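Lovastatin nonaketide synthase, polyketide synthase component (Aspergillus terreus, PDB 7CPX) builds the nonaketide backbone of lovastatin from malonyl-CoA by repeated condensation, reduction, dehydration and methylation, working as a homodimer with its partner LovC. Local coordinates at residues L1717-W1731 and H1751-V1764. The protein carries 2 engineered substitutions. Residues are numbered along the deposited sequence; the frame is centred on the assembly and turned at random.
Sequences LTYASNTVWLTENAW and HPDLGVHVLDVDAV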
ATOM      1  N   LEU A1717     -31.133 -44.270 -62.811  1.00125.96           N
ATOM      2  CA  LEU A1717     -29.918 -44.265 -62.004  1.00125.96           C
ATOM      3  C   LEU A1717     -29.305 -45.656 -61.942  1.00125.96           C
ATOM      4  O   LEU A1717     -28.081 -45.811 -62.028  1.00125.96           O
ATOM      5  CB  LEU A1717     -30.213 -43.758 -60.592  1.00125.96           C
ATOM      6  CG  LEU A1717     -30.832 -42.367 -60.441  1.00125.96           C
ATOM      7  CD1 LEU A1717     -30.735 -41.912 -58.994  1.00125.96           C
ATOM      8  CD2 LEU A1717     -30.183 -41.357 -61.373  1.00125.96           C
ATOM      9  N   THR A1718     -30.144 -46.683 -61.790  1.00130.20           N
ATOM     10  CA  THR A1718     -29.630 -48.044 -61.692  1.00130.20           C
ATOM     11  C   THR A1718     -28.912 -48.457 -62.971  1.00130.20           C
ATOM     12  O   THR A1718     -27.839 -49.070 -62.918  1.00130.20           O
ATOM     13  CB  THR A1718     -30.772 -49.014 -61.387  1.00130.20           C
ATOM     14  OG1 THR A1718     -31.444 -48.605 -60.190  1.00130.20           O
ATOM     15  CG2 THR A1718     -30.238 -50.429 -61.207  1.00130.20           C
ATOM     16  N   TYR A1719     -29.483 -48.128 -64.130  1.00132.95           N
ATOM     17  CA  TYR A1719     -28.901 -48.536 -65.402  1.00132.95           C
ATOM     18  C   TYR A1719     -27.868 -47.553 -65.936  1.00132.95           C
ATOM     19  O   TYR A1719     -27.272 -47.824 -66.984  1.00132.95           O
ATOM     20  CB  TYR A1719     -29.995 -48.716 -66.455  1.00132.95           C
ATOM     21  CG  TYR A1719     -30.784 -49.995 -66.314  1.00132.95           C
ATOM     22  CD1 TYR A1719     -30.312 -51.187 -66.846  1.00132.95           C
ATOM     23  CD2 TYR A1719     -32.004 -50.009 -65.658  1.00132.95           C
ATOM     24  CE1 TYR A1719     -31.034 -52.357 -66.722  1.00132.95           C
ATOM     25  CE2 TYR A1719     -32.733 -51.174 -65.529  1.00132.95           C
ATOM     26  CZ  TYR A1719     -32.244 -52.345 -66.063  1.00132.95           C
ATOM     27  OH  TYR A1719     -32.967 -53.508 -65.936  1.00132.95           O
ATOM     28  N   ALA A1720     -27.639 -46.435 -65.257  1.00129.84           N
ATOM     29  CA  ALA A1720     -26.785 -45.375 -65.772  1.00129.84           C
ATOM     30  C   ALA A1720     -25.437 -45.383 -65.065  1.00129.84           C
ATOM     31  O   ALA A1720     -25.375 -45.441 -63.832  1.00129.84           O
ATOM     32  CB  ALA A1720     -27.450 -44.008 -65.600  1.00129.84           C
ATOM     33  N   SER A1721     -24.366 -45.339 -65.853  1.00129.32           N
ATOM     34  CA  SER A1721     -23.034 -45.022 -65.355  1.00129.32           C
ATOM     35  C   SER A1721     -22.649 -43.580 -65.639  1.00129.32           C
ATOM     36  O   SER A1721     -21.908 -42.976 -64.855  1.00129.32           O
ATOM     37  CB  SER A1721     -21.994 -45.955 -65.983  1.00129.32           C
ATOM     38  OG  SER A1721     -21.952 -45.794 -67.390  1.00129.32           O
ATOM     39  N   ASN A1722     -23.139 -43.026 -66.745  1.00130.21           N
ATOM     40  CA  ASN A1722     -22.992 -41.618 -67.072  1.00130.21           C
ATOM     41  C   ASN A1722     -24.336 -41.102 -67.562  1.00130.21           C
ATOM     42  O   ASN A1722     -25.144 -41.862 -68.102  1.00130.21           O
ATOM     43  CB  ASN A1722     -21.920 -41.395 -68.146  1.00130.21           C
ATOM     44  CG  ASN A1722     -20.543 -41.834 -67.694  1.00130.21           C
ATOM     45  OD1 ASN A1722     -20.232 -41.818 -66.504  1.00130.21           O
ATOM     46  ND2 ASN A1722     -19.706 -42.226 -68.647  1.00130.21           N
ATOM     47  N   THR A1723     -24.583 -39.813 -67.354  1.00128.54           N
ATOM     48  CA  THR A1723     -25.829 -39.236 -67.836  1.00128.54           C
ATOM     49  C   THR A1723     -25.699 -37.726 -67.964  1.00128.54           C
ATOM     50  O   THR A1723     -25.014 -37.071 -67.170  1.00128.54           O
ATOM     51  CB  THR A1723     -27.005 -39.570 -66.916  1.00128.54           C
ATOM     52  OG1 THR A1723     -27.099 -40.988 -66.740  1.00128.54           O
ATOM     53  CG2 THR A1723     -28.299 -39.037 -67.520  1.00128.54           C
ATOM     54  N   VAL A1724     -26.388 -37.189 -68.969  1.00128.14           N
ATOM     55  CA  VAL A1724     -26.482 -35.756 -69.209  1.00128.14           C
ATOM     56  C   VAL A1724     -27.950 -35.398 -69.373  1.00128.14           C
ATOM     57  O   VAL A1724     -28.650 -35.992 -70.202  1.00128.14           O
ATOM     58  CB  VAL A1724     -25.686 -35.332 -70.457  1.00128.14           C
ATOM     59  CG1 VAL A1724     -25.673 -33.817 -70.588  1.00128.14           C
ATOM     60  CG2 VAL A1724     -24.274 -35.887 -70.403  1.00128.14           C
ATOM     61  N   TRP A1725     -28.414 -34.432 -68.589  1.00126.03           N
ATOM     62  CA  TRP A1725     -29.758 -33.890 -68.707  1.00126.03           C
ATOM     63  C   TRP A1725     -29.695 -32.540 -69.403  1.00126.03           C
ATOM     64  O   TRP A1725     -28.746 -31.776 -69.210  1.00126.03           O
ATOM     65  CB  TRP A1725     -30.412 -33.741 -67.333  1.00126.03           C
ATOM     66  CG  TRP A1725     -30.814 -35.040 -66.710  1.00126.03           C
ATOM     67  CD1 TRP A1725     -32.062 -35.586 -66.688  1.00126.03           C
ATOM     68  CD2 TRP A1725     -29.963 -35.957 -66.014  1.00126.03           C
ATOM     69  NE1 TRP A1725     -32.044 -36.787 -66.024  1.00126.03           N
ATOM     70  CE2 TRP A1725     -30.767 -37.037 -65.598  1.00126.03           C
ATOM     71  CE3 TRP A1725     -28.602 -35.967 -65.696  1.00126.03           C
ATOM     72  CZ2 TRP A1725     -30.253 -38.120 -64.889  1.00126.03           C
ATOM     73  CZ3 TRP A1725     -28.095 -37.038 -64.985  1.00126.03           C
ATOM     74  CH2 TRP A1725     -28.917 -38.102 -64.592  1.00126.03           C
ATOM     75  N   LEU A1726     -30.697 -32.260 -70.231  1.00127.40           N
ATOM     76  CA  LEU A1726     -30.817 -30.985 -70.926  1.00127.40           C
ATOM     77  C   LEU A1726     -32.067 -30.277 -70.431  1.00127.40           C
ATOM     78  O   LEU A1726     -33.162 -30.849 -70.471  1.00127.40           O
ATOM     79  CB  LEU A1726     -30.885 -31.185 -72.438  1.00127.40           C
ATOM     80  CG  LEU A1726     -29.720 -31.923 -73.094  1.00127.40           C
ATOM     81  CD1 LEU A1726     -29.862 -31.852 -74.602  1.00127.40           C
ATOM     82  CD2 LEU A1726     -28.391 -31.342 -72.647  1.00127.40           C
ATOM     83  N   THR A1727     -31.907 -29.036 -69.984  1.00123.63           N
ATOM     84  CA  THR A1727     -33.006 -28.233 -69.476  1.00123.63           C
ATOM     85  C   THR A1727     -33.091 -26.938 -70.269  1.00123.63           C
ATOM     86  O   THR A1727     -32.076 -26.403 -70.720  1.00123.63           O
ATOM     87  CB  THR A1727     -32.824 -27.921 -67.989  1.00123.63           C
ATOM     88  OG1 THR A1727     -31.758 -26.978 -67.818  1.00123.63           O
ATOM     89  CG2 THR A1727     -32.499 -29.186 -67.213  1.00123.63           C
ATOM     90  N   GLU A1728     -34.313 -26.439 -70.441  1.00124.89           N
ATOM     91  CA  GLU A1728     -34.564 -25.214 -71.199  1.00124.89           C
ATOM     92  C   GLU A1728     -34.756 -24.075 -70.204  1.00124.89           C
ATOM     93  O   GLU A1728     -35.862 -23.813 -69.733  1.00124.89           O
ATOM     94  CB  GLU A1728     -35.775 -25.376 -72.109  1.00124.89           C
ATOM     95  CG  GLU A1728     -36.154 -24.113 -72.867  1.00124.89           C
ATOM     96  CD  GLU A1728     -37.243 -24.353 -73.893  1.00124.89           C
ATOM     97  OE1 GLU A1728     -37.777 -25.481 -73.942  1.00124.89           O
ATOM     98  OE2 GLU A1728     -37.567 -23.414 -74.651  1.00124.89           O
ATOM     99  N   ASN A1729     -33.659 -23.389 -69.890  1.00119.30           N
ATOM    100  CA  ASN A1729     -33.681 -22.252 -68.972  1.00119.30           C
ATOM    101  C   ASN A1729     -34.357 -22.637 -67.660  1.00119.30           C
ATOM    102  O   ASN A1729     -35.315 -22.004 -67.209  1.00119.30           O
ATOM    103  CB  ASN A1729     -34.368 -21.049 -69.615  1.00119.30           C
ATOM    104  CG  ASN A1729     -33.832 -19.733 -69.099  1.00119.30           C
ATOM    105  OD1 ASN A1729     -33.137 -19.690 -68.085  1.00119.30           O
ATOM    106  ND2 ASN A1729     -34.152 -18.650 -69.794  1.00119.30           N
ATOM    107  N   ALA A1730     -33.845 -23.703 -67.044  1.00117.75           N
ATOM    108  CA  ALA A1730     -34.466 -24.239 -65.838  1.00117.75           C
ATOM    109  C   ALA A1730     -34.509 -23.199 -64.729  1.00117.75           C
ATOM    110  O   ALA A1730     -35.545 -23.004 -64.081  1.00117.75           O
ATOM    111  CB  ALA A1730     -33.701 -25.475 -65.369  1.00117.75           C
ATOM    112  N   TRP A1731     -33.390 -22.516 -64.498  1.00111.79           N
ATOM    113  CA  TRP A1731     -33.287 -21.646 -63.335  1.00111.79           C
ATOM    114  C   TRP A1731     -34.097 -20.368 -63.502  1.00111.79           C
ATOM    115  O   TRP A1731     -34.495 -19.759 -62.503  1.00111.79           O
ATOM    116  CB  TRP A1731     -31.821 -21.315 -63.065  1.00111.79           C
ATOM    117  CG  TRP A1731     -31.005 -22.516 -62.703  1.00111.79           C
ATOM    118  CD1 TRP A1731     -30.099 -23.158 -63.492  1.00111.79           C
ATOM    119  CD2 TRP A1731     -31.029 -23.228 -61.461  1.00111.79           C
ATOM    120  NE1 TRP A1731     -29.553 -24.221 -62.819  1.00111.79           N
ATOM    121  CE2 TRP A1731     -30.109 -24.287 -61.569  1.00111.79           C
ATOM    122  CE3 TRP A1731     -31.739 -23.071 -60.268  1.00111.79           C
ATOM    123  CZ2 TRP A1731     -29.878 -25.183 -60.531  1.00111.79           C
ATOM    124  CZ3 TRP A1731     -31.508 -23.962 -59.239  1.00111.79           C
ATOM    125  CH2 TRP A1731     -30.586 -25.005 -59.377  1.00111.79           C
ATOM    126  N   HIS A1751     -24.213 -41.224 -55.870  1.00122.74           N
ATOM    127  CA  HIS A1751     -23.572 -42.207 -56.727  1.00122.74           C
ATOM    128  C   HIS A1751     -22.347 -41.579 -57.378  1.00122.74           C
ATOM    129  O   HIS A1751     -22.398 -41.187 -58.550  1.00122.74           O
ATOM    130  CB  HIS A1751     -24.548 -42.712 -57.789  1.00122.74           C
ATOM    131  CG  HIS A1751     -25.797 -43.311 -57.222  1.00122.74           C
ATOM    132  ND1 HIS A1751     -25.845 -44.587 -56.707  1.00122.74           N
ATOM    133  CD2 HIS A1751     -27.047 -42.805 -57.091  1.00122.74           C
ATOM    134  CE1 HIS A1751     -27.069 -44.843 -56.282  1.00122.74           C
ATOM    135  NE2 HIS A1751     -27.818 -43.778 -56.504  1.00122.74           N
ATOM    136  N   PRO A1752     -21.231 -41.462 -56.655  1.00121.76           N
ATOM    137  CA  PRO A1752     -20.044 -40.837 -57.256  1.00121.76           C
ATOM    138  C   PRO A1752     -19.576 -41.538 -58.515  1.00121.76           C
ATOM    139  O   PRO A1752     -19.043 -40.882 -59.420  1.00121.76           O
ATOM    140  CB  PRO A1752     -18.999 -40.915 -56.133  1.00121.76           C
ATOM    141  CG  PRO A1752     -19.482 -41.998 -55.227  1.00121.76           C
ATOM    142  CD  PRO A1752     -20.973 -41.945 -55.289  1.00121.76           C
ATOM    143  N   ASP A1753     -19.761 -42.856 -58.605  1.00124.43           N
ATOM    144  CA  ASP A1753     -19.438 -43.568 -59.834  1.00124.43           C
ATOM    145  C   ASP A1753     -20.350 -43.164 -60.984  1.00124.43           C
ATOM    146  O   ASP A1753     -19.999 -43.389 -62.147  1.00124.43           O
ATOM    147  CB  ASP A1753     -19.533 -45.076 -59.605  1.00124.43           C
ATOM    148  CG  ASP A1753     -18.661 -45.548 -58.459  1.00124.43           C
ATOM    149  OD1 ASP A1753     -17.602 -44.929 -58.224  1.00124.43           O
ATOM    150  OD2 ASP A1753     -19.035 -46.536 -57.793  1.00124.43           O
ATOM    151  N   LEU A1754     -21.504 -42.572 -60.686  1.00125.27           N
ATOM    152  CA  LEU A1754     -22.466 -42.161 -61.708  1.00125.27           C
ATOM    153  C   LEU A1754     -22.153 -40.729 -62.117  1.00125.27           C
ATOM    154  O   LEU A1754     -22.466 -39.780 -61.393  1.00125.27           O
ATOM    155  CB  LEU A1754     -23.891 -42.286 -61.184  1.00125.27           C
ATOM    156  CG  LEU A1754     -24.985 -41.684 -62.069  1.00125.27           C
ATOM    157  CD1 LEU A1754     -24.912 -42.249 -63.476  1.00125.27           C
ATOM    158  CD2 LEU A1754     -26.355 -41.930 -61.464  1.00125.27           C
ATOM    159  N   GLY A1755     -21.532 -40.568 -63.281  1.00125.07           N
ATOM    160  CA  GLY A1755     -21.308 -39.245 -63.824  1.00125.07           C
ATOM    161  C   GLY A1755     -22.622 -38.545 -64.098  1.00125.07           C
ATOM    162  O   GLY A1755     -23.478 -39.081 -64.806  1.00125.07           O
ATOM    163  N   VAL A1756     -22.800 -37.353 -63.541  1.00124.07           N
ATOM    164  CA  VAL A1756     -24.030 -36.584 -63.680  1.00124.07           C
ATOM    165  C   VAL A1756     -23.684 -35.227 -64.267  1.00124.07           C
ATOM    166  O   VAL A1756     -22.812 -34.522 -63.744  1.00124.07           O
ATOM    167  CB  VAL A1756     -24.748 -36.427 -62.329  1.00124.07           C
ATOM    168  CG1 VAL A1756     -25.876 -35.421 -62.446  1.00124.07           C
ATOM    169  CG2 VAL A1756     -25.273 -37.768 -61.849  1.00124.07           C
ATOM    170  N   HIS A1757     -24.362 -34.859 -65.353  1.00127.66           N
ATOM    171  CA  HIS A1757     -24.185 -33.550 -65.959  1.00127.66           C
ATOM    172  C   HIS A1757     -25.543 -32.941 -66.270  1.00127.66           C
ATOM    173  O   HIS A1757     -26.499 -33.649 -66.592  1.00127.66           O
ATOM    174  CB  HIS A1757     -23.347 -33.634 -67.234  1.00127.66           C
ATOM    175  CG  HIS A1757     -21.958 -34.141 -67.004  1.00127.66           C
ATOM    176  ND1 HIS A1757     -20.838 -33.378 -67.245  1.00127.66           N
ATOM    177  CD2 HIS A1757     -21.510 -35.332 -66.541  1.00127.66           C
ATOM    178  CE1 HIS A1757     -19.759 -34.080 -66.949  1.00127.66           C
ATOM    179  NE2 HIS A1757     -20.140 -35.268 -66.518  1.00127.66           N
ATOM    180  N   VAL A1758     -25.618 -31.618 -66.168  1.00123.12           N
ATOM    181  CA  VAL A1758     -26.824 -30.870 -66.495  1.00123.12           C
ATOM    182  C   VAL A1758     -26.431 -29.694 -67.375  1.00123.12           C
ATOM    183  O   VAL A1758     -25.441 -29.005 -67.103  1.00123.12           O
ATOM    184  CB  VAL A1758     -27.563 -30.384 -65.229  1.00123.12           C
ATOM    185  CG1 VAL A1758     -27.716 -31.521 -64.237  1.00123.12           C
ATOM    186  CG2 VAL A1758     -26.833 -29.212 -64.600  1.00123.12           C
ATOM    187  N   LEU A1759     -27.205 -29.471 -68.431  1.00125.35           N
ATOM    188  CA  LEU A1759     -26.949 -28.411 -69.398  1.00125.35           C
ATOM    189  C   LEU A1759     -28.188 -27.532 -69.468  1.00125.35           C
ATOM    190  O   LEU A1759     -29.217 -27.946 -70.015  1.00125.35           O
ATOM    191  CB  LEU A1759     -26.605 -28.996 -70.765  1.00125.35           C
ATOM    192  CG  LEU A1759     -25.313 -28.478 -71.395  1.00125.35           C
ATOM    193  CD1 LEU A1759     -24.953 -29.306 -72.615  1.00125.35           C
ATOM    194  CD2 LEU A1759     -25.448 -27.012 -71.764  1.00125.35           C
ATOM    195  N   ASP A1760     -28.093 -26.330 -68.909  1.00122.41           N
ATOM    196  CA  ASP A1760     -29.198 -25.383 -68.907  1.00122.41           C
ATOM    197  C   ASP A1760     -29.032 -24.427 -70.081  1.00122.41           C
ATOM    198  O   ASP A1760     -28.022 -23.722 -70.177  1.00122.41           O
ATOM    199  CB  ASP A1760     -29.248 -24.613 -67.588  1.00122.41           C
ATOM    200  CG  ASP A1760     -30.506 -23.782 -67.448  1.00122.41           C
ATOM    201  OD1 ASP A1760     -31.424 -23.949 -68.278  1.00122.41           O
ATOM    202  OD2 ASP A1760     -30.579 -22.960 -66.511  1.00122.41           O
ATOM    203  N   VAL A1761     -30.024 -24.398 -70.963  1.00124.66           N
ATOM    204  CA  VAL A1761     -29.986 -23.605 -72.183  1.00124.66           C
ATOM    205  C   VAL A1761     -31.059 -22.532 -72.073  1.00124.66           C
ATOM    206  O   VAL A1761     -32.249 -22.846 -71.942  1.00124.66           O
ATOM    207  CB  VAL A1761     -30.205 -24.478 -73.427  1.00124.66           C
ATOM    208  CG1 VAL A1761     -29.952 -23.681 -74.690  1.00124.66           C
ATOM    209  CG2 VAL A1761     -29.312 -25.706 -73.373  1.00124.66           C
ATOM    210  N   ASP A1762     -30.640 -21.267 -72.125  1.00124.88           N
ATOM    211  CA  ASP A1762     -31.603 -20.173 -72.104  1.00124.88           C
ATOM    212  C   ASP A1762     -32.553 -20.236 -73.290  1.00124.88           C
ATOM    213  O   ASP A1762     -33.699 -19.784 -73.179  1.00124.88           O
ATOM    214  CB  ASP A1762     -30.870 -18.832 -72.090  1.00124.88           C
ATOM    215  CG  ASP A1762     -29.927 -18.669 -73.264  1.00124.88           C
ATOM    216  OD1 ASP A1762     -29.793 -19.624 -74.058  1.00124.88           O
ATOM    217  OD2 ASP A1762     -29.319 -17.586 -73.394  1.00124.88           O
ATOM    218  N   ALA A1763     -32.106 -20.783 -74.418  1.00128.20           N
ATOM    219  CA  ALA A1763     -32.958 -20.951 -75.592  1.00128.20           C
ATOM    220  C   ALA A1763     -32.469 -22.180 -76.344  1.00128.20           C
ATOM    221  O   ALA A1763     -31.356 -22.178 -76.879  1.00128.20           O
ATOM    222  CB  ALA A1763     -32.926 -19.710 -76.478  1.00128.20           C
ATOM    223  N   VAL A1764     -33.299 -23.223 -76.386  1.00129.21           N
ATOM    224  CA  VAL A1764     -32.886 -24.481 -77.004  1.00129.21           C
ATOM    225  C   VAL A1764     -32.592 -24.289 -78.484  1.00129.21           C
ATOM    226  O   VAL A1764     -31.701 -24.945 -79.038  1.00129.21           O
ATOM    227  CB  VAL A1764     -33.961 -25.561 -76.783  1.00129.21           C
ATOM    228  CG1 VAL A1764     -33.621 -26.813 -77.571  1.00129.21           C
ATOM    229  CG2 VAL A1764     -34.087 -25.880 -75.306  1.00129.21           C
TER
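Asp1760 meets Thr1727 and Ala1730 at the C-terminal end of the parallel pair of strands 1723-1728 and 1755-1761. Its CG is anti to the backbone N (chi1 -171°), which carries the carboxylate across to the turn after Glu1728. OD1 of Asp1760 accepts from the backbone N of Ala1730 at 2.7 Å, on the syn side. It also accepts from OG1 of Thr1727 at 3.1 Å, from above the carboxylate plane. Both donors come from the same face. OD2 of Asp1760 meets the edge of the Trp1731 ring, 3.1 Å from CD1, with ring and carboxylate planes 60° apart.

At the N-terminal end, Leu1754 packs against helix 1705-1719 and Ala1720. Its CD1 touches CB of Ala1720 at 3.7 Å, and its CD2 meets CD2 of Leu1717 at 3.9 Å. The two leucine side chains cross at about a right angle.

Seven backbone hydrogen bonds alternate between the strands, from Ser1721 O with Gly1755 N to Thr1727 O with Val1761 N. One joins Trp1725 N to His1757 O. That O also lies at the Trp1725 ring edge, 3.3 Å from CE3. CZ3 of Trp1725 packs on CG1 of Val1756 at 3.7 Å. On the other face of the sheet from Trp1725, CD2 of Leu1726 lies beside CB of Leu1759 at 3.5 Å.

The strands are neighbours in a mixed sheet, flanked by strands 1689-1693 and 1797-1801. Helix 1735-1750 links them as a beta-alpha-beta unit, and Trp1725 touches its Leu1744. The buried carboxylate of Asp1760 gathers N-H and hydroxyl donors from strand and turn. This probably stabilises its negative charge and fixes how the chain leaves the sheet toward that helix.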